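Local coordinates for probable DNA endonuclease SmrA (Escherichia coli, PDB 3QD7), which binds DNA and has DNA endonuclease activity, here represented by a fragment that contains its Smr domain, at residues L15-L20 with V96-A101; Q55-C60 with K90-I95; D108-Y113 with C126-R131. One frame throughout, in Å; residues are numbered along the deposited sequence.

Interaction 1. Residues L15-L20 with V96-A101; sequences LDIIPL and VRSYVA
I17 and S98 mark the closest backbone approach, 5.4 Å from I17 CA to S98 CA, where the extended loop L15-L20 passes the helical turns of V96-A101. S98 sits at the middle of the contact. S98 OG accepts the N-H of I18, 2.8 Å from I18 N, along a nearly straight line (172°). OG lies beside the backbone N and anti to the carbonyl carbon (chi1 -67°), and it also bonds to the carbonyl oxygen of N94. One water donates to both D16 O and S98 O, bridging loop and helix. R97 grips the loop further on. Its NH2 reaches P19 O at 2.9 Å, with that oxygen in the guanidinium plane and the nitrogen above the P19 carbonyl plane. A second, weak bond from NH2 goes to I18 O, and R97 NH1 holds Q22 O. L15 and I18 supply the apolar part. L15 CD2 lies over one face of the Y99 ring, 3.6 Å from CE2 and offset toward the rim, a CH-pi contact. L15 CD1 rests on S98 CB at 3.8 Å. I18 CD1 presses tightly on A101 CB at 3.4 Å. D16 forms a salt bridge with R102 of the same helix. The loop passes across helix 92-105, while V96 and Y99 also meet helix 57-73 and R97 touches L24, just before strand 25-27.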
loop_
_atom_site.group_PDB
_atom_site.type_symbol
_atom_site.label_atom_id
_atom_site.label_comp_id
_atom_site.label_asym_id
_atom_site.label_seq_id
_atom_site.Cartn_x
_atom_site.Cartn_y
_atom_site.Cartn_z
ATOM N N LEU A 15 13.572 -9.144 -2.903
ATOM C CA LEU A 15 12.157 -9.168 -2.598
ATOM C C LEU A 15 11.898 -10.342 -1.676
ATOM O O LEU A 15 12.306 -11.474 -1.955
ATOM C CB LEU A 15 11.282 -9.281 -3.855
ATOM C CG LEU A 15 9.764 -9.261 -3.572
ATOM C CD1 LEU A 15 9.370 -8.058 -2.723
ATOM C CD2 LEU A 15 8.965 -9.293 -4.858
ATOM N N ASP A 16 11.278 -10.021 -0.549
ATOM C CA ASP A 16 10.742 -10.981 0.381
ATOM C C ASP A 16 9.287 -11.272 -0.041
ATOM O O ASP A 16 8.369 -10.519 0.300
ATOM C CB ASP A 16 10.851 -10.446 1.832
ATOM C CG ASP A 16 10.961 -8.890 1.918
ATOM O OD1 ASP A 16 11.513 -8.229 0.990
ATOM O OD2 ASP A 16 10.513 -8.315 2.950
ATOM N N ILE A 17 9.099 -12.354 -0.804
ATOM C CA ILE A 17 7.793 -12.711 -1.366
ATOM C C ILE A 17 6.867 -13.156 -0.258
ATOM O O ILE A 17 7.242 -13.994 0.567
ATOM C CB ILE A 17 7.912 -13.782 -2.466
ATOM C CG1 ILE A 17 8.678 -13.189 -3.651
ATOM C CG2 ILE A 17 6.528 -14.260 -2.936
ATOM C CD1 ILE A 17 9.225 -14.224 -4.630
ATOM N N ILE A 18 5.669 -12.574 -0.225
ATOM C CA ILE A 18 4.695 -12.930 0.801
ATOM C C ILE A 18 3.780 -14.070 0.328
ATOM O O ILE A 18 3.142 -13.977 -0.736
ATOM C CB ILE A 18 3.882 -11.708 1.305
ATOM C CG1 ILE A 18 4.826 -10.600 1.770
ATOM C CG2 ILE A 18 2.920 -12.099 2.470
ATOM C CD1 ILE A 18 4.162 -9.278 1.789
ATOM N N PRO A 19 3.746 -15.169 1.100
ATOM C CA PRO A 19 2.885 -16.298 0.736
ATOM C C PRO A 19 1.436 -15.862 0.644
ATOM O O PRO A 19 1.039 -14.938 1.348
ATOM C CB PRO A 19 3.091 -17.275 1.893
ATOM C CG PRO A 19 4.506 -16.990 2.339
ATOM C CD PRO A 19 4.668 -15.502 2.199
ATOM N N LEU A 20 0.657 -16.512 -0.223
ATOM C CA LEU A 20 -0.752 -16.142 -0.408
ATOM C C LEU A 20 -1.555 -16.342 0.879
ATOM O O LEU A 20 -2.570 -15.676 1.108
ATOM C CB LEU A 20 -1.385 -16.948 -1.549
ATOM C CG LEU A 20 -0.864 -16.804 -2.984
ATOM C CD1 LEU A 20 -1.701 -17.720 -3.896
ATOM C CD2 LEU A 20 -0.872 -15.355 -3.487
ATOM N N VAL A 96 3.665 -7.891 -7.066
ATOM C CA VAL A 96 3.229 -6.527 -6.818
ATOM C C VAL A 96 2.834 -6.300 -5.342
ATOM O O VAL A 96 3.290 -5.333 -4.734
ATOM C CB VAL A 96 2.080 -6.084 -7.756
ATOM C CG1 VAL A 96 1.566 -4.657 -7.386
ATOM C CG2 VAL A 96 2.556 -6.081 -9.204
ATOM N N ARG A 97 1.991 -7.185 -4.800
ATOM C CA ARG A 97 1.558 -7.133 -3.413
ATOM C C ARG A 97 2.776 -7.122 -2.477
ATOM O O ARG A 97 2.812 -6.380 -1.492
ATOM C CB ARG A 97 0.652 -8.338 -3.091
ATOM C CG ARG A 97 -0.073 -8.222 -1.724
ATOM C CD ARG A 97 -0.990 -9.404 -1.440
ATOM N NE ARG A 97 -0.238 -10.637 -1.207
ATOM C CZ ARG A 97 -0.274 -11.356 -0.090
ATOM N NH1 ARG A 97 -1.046 -10.995 0.946
ATOM N NH2 ARG A 97 0.477 -12.450 -0.013
ATOM N N SER A 98 3.770 -7.963 -2.788
ATOM C CA SER A 98 4.966 -8.090 -1.924
ATOM C C SER A 98 5.831 -6.836 -1.949
ATOM O O SER A 98 6.327 -6.411 -0.902
ATOM C CB SER A 98 5.798 -9.328 -2.260
ATOM O OG SER A 98 5.088 -10.493 -1.948
ATOM N N TYR A 99 5.964 -6.228 -3.129
ATOM C CA TYR A 99 6.670 -4.955 -3.251
ATOM C C TYR A 99 5.929 -3.860 -2.530
ATOM O O TYR A 99 6.562 -3.024 -1.862
ATOM C CB TYR A 99 6.879 -4.575 -4.719
ATOM C CG TYR A 99 8.177 -5.101 -5.291
ATOM C CD1 TYR A 99 9.413 -4.772 -4.699
ATOM C CD2 TYR A 99 8.183 -5.931 -6.419
ATOM C CE1 TYR A 99 10.611 -5.246 -5.223
ATOM C CE2 TYR A 99 9.392 -6.425 -6.954
ATOM C CZ TYR A 99 10.594 -6.070 -6.343
ATOM O OH TYR A 99 11.771 -6.542 -6.844
ATOM N N VAL A 100 4.591 -3.848 -2.658
ATOM C CA VAL A 100 3.797 -2.795 -1.996
ATOM C C VAL A 100 3.972 -2.917 -0.468
ATOM O O VAL A 100 4.126 -1.918 0.239
ATOM C CB VAL A 100 2.283 -2.830 -2.407
ATOM C CG1 VAL A 100 1.444 -1.939 -1.473
ATOM C CG2 VAL A 100 2.072 -2.412 -3.900
ATOM N N ALA A 101 3.991 -4.150 0.033
ATOM C CA ALA A 101 4.243 -4.381 1.461
ATOM C C ALA A 101 5.544 -3.731 1.955
ATOM O O ALA A 101 5.574 -3.135 3.019
ATOM C CB ALA A 101 4.256 -5.872 1.766
HETATM O O HOH W 1 7.978 -7.828 0.691
#

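Interaction 2. Residues Q55-C60 with K90-I95; sequences QPVEEC and KSHANI
Q55 and H92 are joined by the one hydrogen bond of this contact. H92 NE2 donates to Q55 O at 2.7 Å, with an N-H...O angle of 146°. Q55 O lies almost exactly in the plane of the imidazole, so the ring meets it with an edge. On the acceptor side the nitrogen stands above the carbonyl plane of Q55. The CB of H92 points toward Q55-C60, and CG is anti to the backbone N (chi1 178°). The CE1 corner comes near the same oxygen, at 3.3 Å from Q55 O, and lies 4.0 Å from P56 CA.

The contact sits at two helix starts. P56 is the N-cap residue of helix 57-73 and S91 that of helix 92-105. Inside each first turn a backbone bond closes, C60 N to P56 O and I95 N to S91 O. S91 OG also bonds to D88 O in the preceding loop. Helix 57-73 is the crossover of a beta-alpha-beta unit, between the adjacent parallel strands 49-51 and 78-82 of the Smr domain. H92 therefore ties the beginning of the next helix to the turn that leads into this crossover.

The apolar part is small. V57 CG2 meets I95 CG2 at 4.0 Å, and the two side chains cross at about a right angle. V57 also touches Y99 one turn further along helix 92-105. Deeper between the helices, C60 packs on V96 and W103.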
loop_
_atom_site.group_PDB
_atom_site.type_symbol
_atom_site.label_atom_id
_atom_site.label_comp_id
_atom_site.label_asym_id
_atom_site.label_seq_id
_atom_site.Cartn_x
_atom_site.Cartn_y
_atom_site.Cartn_z
ATOM N N GLN A 55 -0.089 -3.544 -14.081
ATOM C CA GLN A 55 1.064 -2.651 -14.213
ATOM C C GLN A 55 2.339 -3.403 -13.931
ATOM O O GLN A 55 2.438 -4.105 -12.903
ATOM C CB GLN A 55 0.966 -1.452 -13.267
ATOM C CG GLN A 55 -0.297 -0.609 -13.435
ATOM C CD GLN A 55 -0.289 0.264 -14.685
ATOM O OE1 GLN A 55 0.717 0.361 -15.395
ATOM N NE2 GLN A 55 -1.423 0.910 -14.953
ATOM N N PRO A 56 3.342 -3.239 -14.815
ATOM C CA PRO A 56 4.685 -3.789 -14.563
ATOM C C PRO A 56 5.264 -3.286 -13.225
ATOM O O PRO A 56 4.804 -2.265 -12.697
ATOM C CB PRO A 56 5.507 -3.288 -15.759
ATOM C CG PRO A 56 4.711 -2.147 -16.353
ATOM C CD PRO A 56 3.279 -2.420 -16.043
ATOM N N VAL A 57 6.243 -3.996 -12.671
ATOM C CA VAL A 57 6.740 -3.686 -11.324
ATOM C C VAL A 57 7.360 -2.279 -11.210
ATOM O O VAL A 57 7.077 -1.563 -10.246
ATOM C CB VAL A 57 7.709 -4.791 -10.778
ATOM C CG1 VAL A 57 8.489 -4.295 -9.571
ATOM C CG2 VAL A 57 6.945 -6.051 -10.408
ATOM N N GLU A 58 8.180 -1.874 -12.184
ATOM C CA GLU A 58 8.797 -0.532 -12.184
ATOM C C GLU A 58 7.755 0.574 -12.292
ATOM O O GLU A 58 7.911 1.640 -11.705
ATOM C CB GLU A 58 9.780 -0.374 -13.339
ATOM C CG GLU A 58 11.106 0.371 -13.070
ATOM C CD GLU A 58 11.236 1.076 -11.721
ATOM O OE1 GLU A 58 11.279 2.323 -11.692
ATOM O OE2 GLU A 58 11.356 0.386 -10.686
ATOM N N GLU A 59 6.699 0.331 -13.055
ATOM C CA GLU A 59 5.600 1.309 -13.142
ATOM C C GLU A 59 4.852 1.415 -11.809
ATOM O O GLU A 59 4.489 2.505 -11.403
ATOM C CB GLU A 59 4.652 0.975 -14.297
ATOM C CG GLU A 59 3.629 2.073 -14.628
ATOM C CD GLU A 59 4.241 3.331 -15.322
ATOM O OE1 GLU A 59 3.592 4.412 -15.318
ATOM O OE2 GLU A 59 5.360 3.240 -15.877
ATOM N N CYS A 60 4.628 0.283 -11.140
ATOM C CA CYS A 60 4.040 0.255 -9.796
ATOM C C CYS A 60 4.869 1.069 -8.831
ATOM O O CYS A 60 4.320 1.809 -8.034
ATOM C CB CYS A 60 3.947 -1.184 -9.252
ATOM S SG CYS A 60 2.678 -2.185 -10.027
ATOM N N LYS A 90 4.142 -16.749 -6.848
ATOM C CA LYS A 90 4.982 -16.063 -7.831
ATOM C C LYS A 90 4.205 -15.418 -8.966
ATOM O O LYS A 90 4.802 -14.992 -9.960
ATOM C CB LYS A 90 6.079 -16.976 -8.379
ATOM C CG LYS A 90 7.025 -17.487 -7.307
ATOM C CD LYS A 90 8.372 -16.840 -7.373
ATOM C CE LYS A 90 9.207 -17.289 -6.188
ATOM N NZ LYS A 90 10.151 -18.348 -6.605
ATOM N N SER A 91 2.885 -15.323 -8.818
ATOM C CA SER A 91 2.076 -14.618 -9.811
ATOM C C SER A 91 2.341 -13.115 -9.714
ATOM O O SER A 91 2.846 -12.628 -8.691
ATOM C CB SER A 91 0.603 -14.925 -9.611
ATOM O OG SER A 91 0.178 -14.385 -8.385
ATOM N N HIS A 92 2.013 -12.379 -10.773
ATOM C CA HIS A 92 2.383 -10.976 -10.869
ATOM C C HIS A 92 1.741 -10.162 -9.760
ATOM O O HIS A 92 2.397 -9.311 -9.147
ATOM C CB HIS A 92 1.994 -10.411 -12.239
ATOM C CG HIS A 92 2.299 -8.954 -12.392
ATOM N ND1 HIS A 92 3.577 -8.480 -12.589
ATOM C CD2 HIS A 92 1.497 -7.868 -12.362
ATOM C CE1 HIS A 92 3.547 -7.163 -12.684
ATOM N NE2 HIS A 92 2.295 -6.766 -12.550
ATOM N N ALA A 93 0.463 -10.438 -9.500
ATOM C CA ALA A 93 -0.304 -9.782 -8.437
ATOM C C ALA A 93 0.343 -9.942 -7.054
ATOM O O ALA A 93 0.411 -8.981 -6.283
ATOM C CB ALA A 93 -1.737 -10.317 -8.417
ATOM N N ASN A 94 0.805 -11.150 -6.741
ATOM C CA ASN A 94 1.499 -11.373 -5.472
ATOM C C ASN A 94 2.895 -10.727 -5.401
ATOM O O ASN A 94 3.346 -10.328 -4.328
ATOM C CB ASN A 94 1.613 -12.875 -5.138
ATOM C CG ASN A 94 1.951 -13.091 -3.672
ATOM O OD1 ASN A 94 2.988 -13.679 -3.312
ATOM N ND2 ASN A 94 1.094 -12.570 -2.814
ATOM N N ILE A 95 3.583 -10.664 -6.538
ATOM C CA ILE A 95 4.863 -9.959 -6.608
ATOM C C ILE A 95 4.636 -8.463 -6.356
ATOM O O ILE A 95 5.332 -7.845 -5.540
ATOM C CB ILE A 95 5.586 -10.171 -7.966
ATOM C CG1 ILE A 95 5.982 -11.645 -8.185
ATOM C CG2 ILE A 95 6.808 -9.289 -8.060
ATOM C CD1 ILE A 95 6.712 -12.295 -7.024
#

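Interaction 3. Residues D108-Y113 with C126-R131; sequences DDVQAY and CYVALR
D108 and D109 both turn a carboxylate toward R131, and both oxygens meet the same nitrogen. R131 NH1 forms salt bridges with D109 OD1 at 2.8 Å and D108 OD2 at 3.2 Å. D108 OD2 lies in the guanidinium plane, and the D109 oxygen is tilted from it. The carboxylates stand steeply to that plane, at 68° for D108 and 87° for D109, and NH1 lies above the plane of each. R131 N also bonds to D109 O, at 2.7 Å and nearly straight.

Q111 crosses R131 at about a right angle. Its chain is extended beyond CG and brings NE2 to 3.5 Å from A129 CB. On the face of V110, Y113, V128 and L130, the CG2 of V110 lies 3.9 Å from L130 CD1 and 4.1 Å from V128 CG1. Y113 and V128 touch L104 of helix 92-105. On the other face, A112 and A129 meet L39 of helix 37-40.

Q111 N donates to A129 O at 2.9 Å, and A129 N returns a bond to A112 O at 2.8 Å. Q111 and A112 thus stand together opposite A129, with the psi of Q111 at -38°, which makes a beta bulge. The two strands, 110-115 and 125-130, form an antiparallel hairpin inside the mixed sheet, with helices on both faces as in an alpha/beta/alpha fold.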
loop_
_atom_site.group_PDB
_atom_site.type_symbol
_atom_site.label_atom_id
_atom_site.label_comp_id
_atom_site.label_asym_id
_atom_site.label_seq_id
_atom_site.Cartn_x
_atom_site.Cartn_y
_atom_site.Cartn_z
ATOM N N ASP A 108 8.225 7.350 5.950
ATOM C CA ASP A 108 8.086 7.858 7.307
ATOM C C ASP A 108 6.620 8.095 7.761
ATOM O O ASP A 108 6.295 7.866 8.924
ATOM C CB ASP A 108 8.902 9.158 7.456
ATOM C CG ASP A 108 9.332 9.399 8.871
ATOM O OD1 ASP A 108 9.933 8.479 9.477
ATOM O OD2 ASP A 108 9.060 10.500 9.378
ATOM N N ASP A 109 5.741 8.525 6.847
ATOM C CA ASP A 109 4.361 8.925 7.204
ATOM C C ASP A 109 3.302 7.788 7.153
ATOM O O ASP A 109 2.114 8.011 7.458
ATOM C CB ASP A 109 3.898 10.092 6.340
ATOM C CG ASP A 109 4.709 11.364 6.571
ATOM O OD1 ASP A 109 4.716 11.896 7.700
ATOM O OD2 ASP A 109 5.335 11.849 5.617
ATOM N N VAL A 110 3.729 6.588 6.787
ATOM C CA VAL A 110 2.862 5.422 6.813
ATOM C C VAL A 110 2.860 4.854 8.245
ATOM O O VAL A 110 3.899 4.450 8.768
ATOM C CB VAL A 110 3.321 4.356 5.769
ATOM C CG1 VAL A 110 2.762 2.946 6.079
ATOM C CG2 VAL A 110 2.930 4.783 4.379
ATOM N N GLN A 111 1.689 4.840 8.869
ATOM C CA GLN A 111 1.550 4.345 10.260
ATOM C C GLN A 111 1.257 2.848 10.322
ATOM O O GLN A 111 1.711 2.154 11.226
ATOM C CB GLN A 111 0.438 5.092 11.003
ATOM C CG GLN A 111 0.587 6.614 11.065
ATOM C CD GLN A 111 -0.737 7.318 11.333
ATOM O OE1 GLN A 111 -0.849 8.146 12.252
ATOM N NE2 GLN A 111 -1.744 6.991 10.546
ATOM N N ALA A 112 0.448 2.365 9.380
ATOM C CA ALA A 112 -0.017 1.003 9.392
ATOM C C ALA A 112 -0.624 0.659 8.041
ATOM O O ALA A 112 -0.991 1.543 7.277
ATOM C CB ALA A 112 -1.089 0.822 10.514
ATOM N N TYR A 113 -0.758 -0.631 7.766
ATOM C CA TYR A 113 -1.598 -1.106 6.692
ATOM C C TYR A 113 -2.154 -2.483 7.049
ATOM O O TYR A 113 -1.669 -3.146 7.990
ATOM C CB TYR A 113 -0.889 -1.100 5.318
ATOM C CG TYR A 113 0.389 -1.924 5.206
ATOM C CD1 TYR A 113 0.351 -3.290 5.119
ATOM C CD2 TYR A 113 1.638 -1.299 5.141
ATOM C CE1 TYR A 113 1.502 -4.034 5.012
ATOM C CE2 TYR A 113 2.814 -2.054 5.016
ATOM C CZ TYR A 113 2.730 -3.411 4.957
ATOM O OH TYR A 113 3.861 -4.164 4.841
ATOM N N CYS A 126 -5.122 -3.244 -0.195
ATOM C CA CYS A 126 -4.888 -2.948 1.211
ATOM C C CYS A 126 -5.171 -1.494 1.585
ATOM O O CYS A 126 -4.997 -0.568 0.772
ATOM C CB CYS A 126 -3.490 -3.397 1.662
ATOM S SG CYS A 126 -2.179 -2.425 0.964
ATOM N N TYR A 127 -5.649 -1.334 2.813
ATOM C CA TYR A 127 -5.885 -0.057 3.471
ATOM C C TYR A 127 -4.562 0.398 3.990
ATOM O O TYR A 127 -3.803 -0.419 4.512
ATOM C CB TYR A 127 -6.758 -0.258 4.717
ATOM C CG TYR A 127 -8.164 -0.673 4.432
ATOM C CD1 TYR A 127 -8.802 -0.237 3.278
ATOM C CD2 TYR A 127 -8.880 -1.477 5.326
ATOM C CE1 TYR A 127 -10.090 -0.581 3.000
ATOM C CE2 TYR A 127 -10.189 -1.833 5.051
ATOM C CZ TYR A 127 -10.780 -1.370 3.879
ATOM O OH TYR A 127 -12.064 -1.684 3.557
ATOM N N VAL A 128 -4.310 1.696 3.928
ATOM C CA VAL A 128 -3.081 2.246 4.445
ATOM C C VAL A 128 -3.426 3.451 5.339
ATOM O O VAL A 128 -4.193 4.338 4.932
ATOM C CB VAL A 128 -2.119 2.682 3.277
ATOM C CG1 VAL A 128 -0.766 3.178 3.807
ATOM C CG2 VAL A 128 -1.949 1.576 2.243
ATOM N N ALA A 129 -2.864 3.480 6.551
ATOM C CA ALA A 129 -3.028 4.636 7.435
ATOM C C ALA A 129 -1.868 5.609 7.231
ATOM O O ALA A 129 -0.704 5.215 7.275
ATOM C CB ALA A 129 -3.139 4.214 8.904
ATOM N N LEU A 130 -2.212 6.872 7.019
ATOM C CA LEU A 130 -1.233 7.915 6.749
ATOM C C LEU A 130 -1.262 8.949 7.881
ATOM O O LEU A 130 -2.339 9.365 8.315
ATOM C CB LEU A 130 -1.558 8.591 5.406
ATOM C CG LEU A 130 -0.915 8.179 4.071
ATOM C CD1 LEU A 130 -0.432 6.778 3.956
ATOM C CD2 LEU A 130 -1.829 8.461 2.937
ATOM N N ARG A 131 -0.089 9.346 8.362
ATOM C CA ARG A 131 0.054 10.420 9.376
ATOM C C ARG A 131 -0.387 11.757 8.760
ATOM O O ARG A 131 -0.021 12.076 7.629
ATOM C CB ARG A 131 1.509 10.491 9.829
ATOM C CG ARG A 131 1.825 11.426 10.969
ATOM C CD ARG A 131 3.275 11.912 10.798
ATOM N NE ARG A 131 4.210 11.050 11.504
ATOM C CZ ARG A 131 5.475 10.819 11.164
ATOM N NH1 ARG A 131 6.026 11.352 10.076
ATOM N NH2 ARG A 131 6.194 10.010 11.927
#

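Interaction 1 reaches back furthest. It closes a long loop by laying the N-terminal segment 15-20 on helix 92-105, after three of the five strands and helix 57-73 have been passed. Interaction 2 is nested inside that loop and joins the starts of helices 57-73 and 92-105. The two share helix 92-105 and touch where Y99 packs on V57. Interaction 3 follows in series and closes the short hairpin of strands 110-115 and 125-130. It lies on the opposite side of the chain's centre, about 17 Å from interaction 1 and 21 Å from interaction 2, centre to centre. A weak hydrogen bond between Y113 OH and A101 O links the hairpin to interaction 1.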